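Local coordinates for protein neisseria adhesin A (Neisseria meningitidis, PDB 4CJD) that probably adheres, as the trimeric head and stalk of a meningococcal autotransporter, to human epithelial cells and induces their uptake of the bacterium, at residues Asp10-Asn22 with Asp34-Gly46. Numbering follows the deposited sequence.
Unlike the reference sequence in segment 10-22: Gly-19 (reference Asn), Val-20 (reference Ser). Unlike the reference sequence in segment 34-46: Glu-40 (reference Asn), Gln-43 (reference Lys), Pro-44 (reference Ile), Lys-45 (reference Thr), Gly-46 (reference Arg).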
# COMPACT_ATOMS: atom_id res chain seq x y z
N ASP A 10 45.56 -33.92 9.00
CA ASP A 10 44.34 -34.65 9.33
C ASP A 10 43.36 -33.79 10.14
O ASP A 10 42.18 -33.78 9.83
CB ASP A 10 44.66 -35.92 10.09
CG ASP A 10 43.44 -36.82 10.25
OD1 ASP A 10 42.91 -37.30 9.22
OD2 ASP A 10 43.01 -37.05 11.41
N GLU A 11 43.84 -33.08 11.16
CA GLU A 11 42.96 -32.21 11.94
C GLU A 11 42.39 -31.06 11.12
O GLU A 11 41.24 -30.71 11.25
CB GLU A 11 43.69 -31.63 13.15
CG GLU A 11 43.83 -32.60 14.31
CD GLU A 11 44.73 -32.07 15.42
OE1 GLU A 11 45.88 -31.67 15.13
OE2 GLU A 11 44.27 -32.03 16.59
N ILE A 12 43.23 -30.45 10.28
CA ILE A 12 42.78 -29.37 9.41
C ILE A 12 41.66 -29.85 8.51
O ILE A 12 40.60 -29.22 8.40
CB ILE A 12 43.96 -28.80 8.55
CG1 ILE A 12 44.99 -28.14 9.47
CG2 ILE A 12 43.43 -27.83 7.49
CD1 ILE A 12 46.30 -27.67 8.77
N ALA A 13 41.89 -30.99 7.86
CA ALA A 13 40.91 -31.58 6.95
C ALA A 13 39.58 -31.83 7.65
O ALA A 13 38.53 -31.55 7.11
CB ALA A 13 41.46 -32.87 6.36
N LYS A 14 39.65 -32.36 8.87
CA LYS A 14 38.43 -32.71 9.62
C LYS A 14 37.71 -31.46 10.08
O LYS A 14 36.48 -31.40 10.08
CB LYS A 14 38.79 -33.61 10.81
CG LYS A 14 39.11 -35.03 10.37
CD LYS A 14 39.83 -35.85 11.44
CE LYS A 14 39.64 -37.33 11.18
NZ LYS A 14 40.59 -38.15 12.02
N ALA A 15 38.47 -30.44 10.45
CA ALA A 15 37.87 -29.19 10.86
C ALA A 15 37.20 -28.51 9.65
O ALA A 15 36.14 -27.90 9.77
CB ALA A 15 38.92 -28.26 11.49
N ALA A 16 37.83 -28.63 8.49
CA ALA A 16 37.21 -28.11 7.26
C ALA A 16 35.92 -28.87 6.93
O ALA A 16 34.87 -28.28 6.64
CB ALA A 16 38.22 -28.18 6.09
N LEU A 17 35.96 -30.19 7.01
CA LEU A 17 34.76 -30.97 6.71
C LEU A 17 33.62 -30.61 7.65
O LEU A 17 32.49 -30.34 7.21
CB LEU A 17 35.05 -32.45 6.78
CG LEU A 17 34.00 -33.33 6.10
CD1 LEU A 17 33.93 -32.91 4.62
CD2 LEU A 17 34.42 -34.79 6.26
N VAL A 18 33.92 -30.51 8.94
CA VAL A 18 32.88 -30.11 9.89
C VAL A 18 32.37 -28.69 9.61
O VAL A 18 31.16 -28.43 9.71
CB VAL A 18 33.40 -30.22 11.38
CG1 VAL A 18 32.52 -29.46 12.31
CG2 VAL A 18 33.46 -31.68 11.82
N GLY A 19 33.28 -27.76 9.28
CA GLY A 19 32.88 -26.40 8.94
C GLY A 19 31.94 -26.35 7.74
O GLY A 19 30.91 -25.64 7.73
N VAL A 20 32.30 -27.12 6.71
CA VAL A 20 31.45 -27.26 5.52
C VAL A 20 30.04 -27.75 5.87
O VAL A 20 29.03 -27.20 5.42
CB VAL A 20 32.07 -28.26 4.48
CG1 VAL A 20 31.02 -28.72 3.48
CG2 VAL A 20 33.21 -27.63 3.75
N TYR A 21 29.97 -28.78 6.70
CA TYR A 21 28.67 -29.33 7.11
C TYR A 21 27.83 -28.27 7.80
O TYR A 21 26.67 -28.12 7.51
CB TYR A 21 28.87 -30.53 8.05
CG TYR A 21 27.59 -31.26 8.47
CD1 TYR A 21 27.03 -32.26 7.68
CD2 TYR A 21 26.94 -30.93 9.65
CE1 TYR A 21 25.86 -32.94 8.08
CE2 TYR A 21 25.78 -31.58 10.06
CZ TYR A 21 25.24 -32.60 9.28
OH TYR A 21 24.08 -33.27 9.72
N ASN A 22 28.44 -27.49 8.69
CA ASN A 22 27.70 -26.46 9.38
C ASN A 22 27.18 -25.36 8.44
O ASN A 22 26.04 -24.95 8.56
CB ASN A 22 28.59 -25.89 10.50
CG ASN A 22 28.51 -26.74 11.76
OD1 ASN A 22 27.55 -26.63 12.51
ND2 ASN A 22 29.48 -27.63 11.96
N ASP A 34 18.26 -34.34 12.86
CA ASP A 34 19.45 -34.20 12.01
C ASP A 34 20.73 -34.18 12.88
O ASP A 34 20.72 -33.67 14.00
CB ASP A 34 19.41 -32.93 11.18
CG ASP A 34 18.39 -32.98 10.06
OD1 ASP A 34 17.70 -33.99 9.85
OD2 ASP A 34 18.24 -31.95 9.42
N THR A 35 21.82 -34.73 12.36
CA THR A 35 23.06 -34.70 13.11
C THR A 35 23.64 -33.30 13.09
O THR A 35 23.68 -32.62 12.05
CB THR A 35 24.11 -35.69 12.54
OG1 THR A 35 23.52 -36.98 12.42
CG2 THR A 35 25.37 -35.78 13.45
N ILE A 36 24.05 -32.84 14.26
CA ILE A 36 24.79 -31.60 14.38
C ILE A 36 26.26 -32.00 14.70
O ILE A 36 26.49 -32.80 15.59
CB ILE A 36 24.23 -30.74 15.49
CG1 ILE A 36 22.95 -30.03 15.00
CG2 ILE A 36 25.31 -29.70 15.98
CD1 ILE A 36 22.17 -29.42 16.21
N TYR A 37 27.23 -31.48 13.95
CA TYR A 37 28.63 -31.86 14.14
C TYR A 37 29.46 -30.70 14.69
O TYR A 37 29.26 -29.54 14.34
CB TYR A 37 29.28 -32.30 12.83
CG TYR A 37 28.89 -33.65 12.31
CD1 TYR A 37 29.50 -34.81 12.78
CD2 TYR A 37 27.93 -33.76 11.32
CE1 TYR A 37 29.14 -36.07 12.28
CE2 TYR A 37 27.57 -35.00 10.81
CZ TYR A 37 28.19 -36.14 11.28
OH TYR A 37 27.80 -37.35 10.76
N ASP A 38 30.41 -31.05 15.55
CA ASP A 38 31.46 -30.13 15.94
C ASP A 38 32.75 -30.92 16.02
O ASP A 38 32.80 -32.10 15.67
CB ASP A 38 31.16 -29.43 17.26
CG ASP A 38 31.18 -30.38 18.46
OD1 ASP A 38 31.23 -31.63 18.30
OD2 ASP A 38 31.14 -29.86 19.60
N ILE A 39 33.80 -30.25 16.48
CA ILE A 39 35.10 -30.85 16.59
C ILE A 39 35.41 -30.97 18.07
O ILE A 39 35.25 -30.00 18.81
CB ILE A 39 36.17 -29.99 15.90
CG1 ILE A 39 36.06 -30.11 14.37
CG2 ILE A 39 37.55 -30.39 16.39
CD1 ILE A 39 36.70 -31.39 13.81
N GLU A 40 35.84 -32.16 18.49
CA GLU A 40 36.23 -32.41 19.87
C GLU A 40 37.46 -33.32 19.90
O GLU A 40 37.49 -34.36 19.24
CB GLU A 40 35.08 -33.05 20.65
CG GLU A 40 33.87 -32.14 20.81
CD GLU A 40 32.65 -32.88 21.34
OE1 GLU A 40 32.83 -34.02 21.84
OE2 GLU A 40 31.53 -32.32 21.25
N ASN A 41 38.48 -32.90 20.64
CA ASN A 41 39.76 -33.60 20.62
C ASN A 41 40.21 -33.75 19.17
O ASN A 41 40.64 -34.83 18.76
CB ASN A 41 39.65 -34.98 21.30
CG ASN A 41 38.98 -34.92 22.67
OD1 ASN A 41 38.89 -33.85 23.29
ND2 ASN A 41 38.53 -36.07 23.15
N GLY A 42 40.04 -32.68 18.40
CA GLY A 42 40.40 -32.67 16.99
C GLY A 42 39.68 -33.69 16.12
O GLY A 42 40.04 -33.89 14.94
N GLN A 43 38.67 -34.36 16.70
CA GLN A 43 37.85 -35.31 15.95
C GLN A 43 36.45 -34.73 15.75
O GLN A 43 35.92 -34.03 16.62
CB GLN A 43 37.78 -36.67 16.66
CG GLN A 43 39.13 -37.41 16.79
CD GLN A 43 39.97 -37.32 15.53
OE1 GLN A 43 39.61 -37.85 14.47
NE2 GLN A 43 41.09 -36.61 15.63
N PRO A 44 35.83 -35.01 14.59
CA PRO A 44 34.42 -34.65 14.40
C PRO A 44 33.51 -35.47 15.31
O PRO A 44 33.71 -36.67 15.49
CB PRO A 44 34.17 -34.99 12.93
CG PRO A 44 35.29 -35.86 12.51
CD PRO A 44 36.45 -35.56 13.38
N LYS A 45 32.51 -34.81 15.89
CA LYS A 45 31.59 -35.46 16.81
C LYS A 45 30.18 -35.05 16.46
O LYS A 45 29.90 -33.85 16.33
CB LYS A 45 31.91 -35.10 18.26
CG LYS A 45 31.07 -35.83 19.30
CD LYS A 45 31.29 -37.33 19.26
CE LYS A 45 30.75 -38.03 20.50
NZ LYS A 45 29.26 -38.01 20.53
N GLY A 46 29.31 -36.03 16.28
CA GLY A 46 27.93 -35.75 15.93
C GLY A 46 27.00 -35.94 17.10
O GLY A 46 27.28 -36.73 17.98
O HOH W 1 40.18 -30.93 13.78
O HOH W 2 21.72 -35.67 9.58
O HOH W 3 26.36 -29.23 12.32
O HOH W 4 27.67 -26.92 15.31
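Tyr-21 and Tyr-37 meet in a T-shaped stack: the CD2 edge of Tyr-37 points at one face of the Tyr-21 ring, with the rings perpendicular and their centroids 4.7 Å apart. Tyr-21 swings out toward the hairpin because its CG lies anti to the backbone N (chi1 -176°), and its hydroxyl OH donates a very short bond, 2.5 Å, to Thr-35 O near the ring plane. One helix position further, Asn-22 ND2 gives an almost straight bond to Tyr-37 O (3.1 Å, 177° at the hydrogen); Tyr-37 O lies in the plane of the Asn-22 amide, although the N-H arrives tilted from the plane of the Tyr-37 carbonyl. The same ND2 also turns back to Val-18 O, which the backbone N of Asn-22 reaches from the opposite face, so the amide is held at two points. Its OD1 is tied through water to Tyr-37 O.

Mid-contact, Val-18 fills the apolar seam: CG2 packs on Pro-44 CB (3.6 Å) and on Ile-39 CD1, while CG1 lies over the backbone of Asp-38. Towards the hairpin tip, the extended Lys-14 chain runs past Pro-44 CD and ends with NZ on an in-plane lone pair of Gln-43 OE1 at 2.7 Å. Asp-10 OD2 grips that NZ from within the helix in a salt bridge, which would fix the ammonium between the two. A water links Glu-11 O to Gly-42 O, within the type I' turn from Glu-40 to Gln-43.

On other sides of helix 9-28, Ala-13 and Val-20 pack against their counterparts in neighbouring subunits. The arrangement is thus a two-stranded antiparallel hairpin folded back along the outside of a trimeric helical core, strand 35-40 running nearly antiparallel to helix segment 10-22, with 151° between their N-to-C directions, a wing-like addition to the coiled-coil head of NadA.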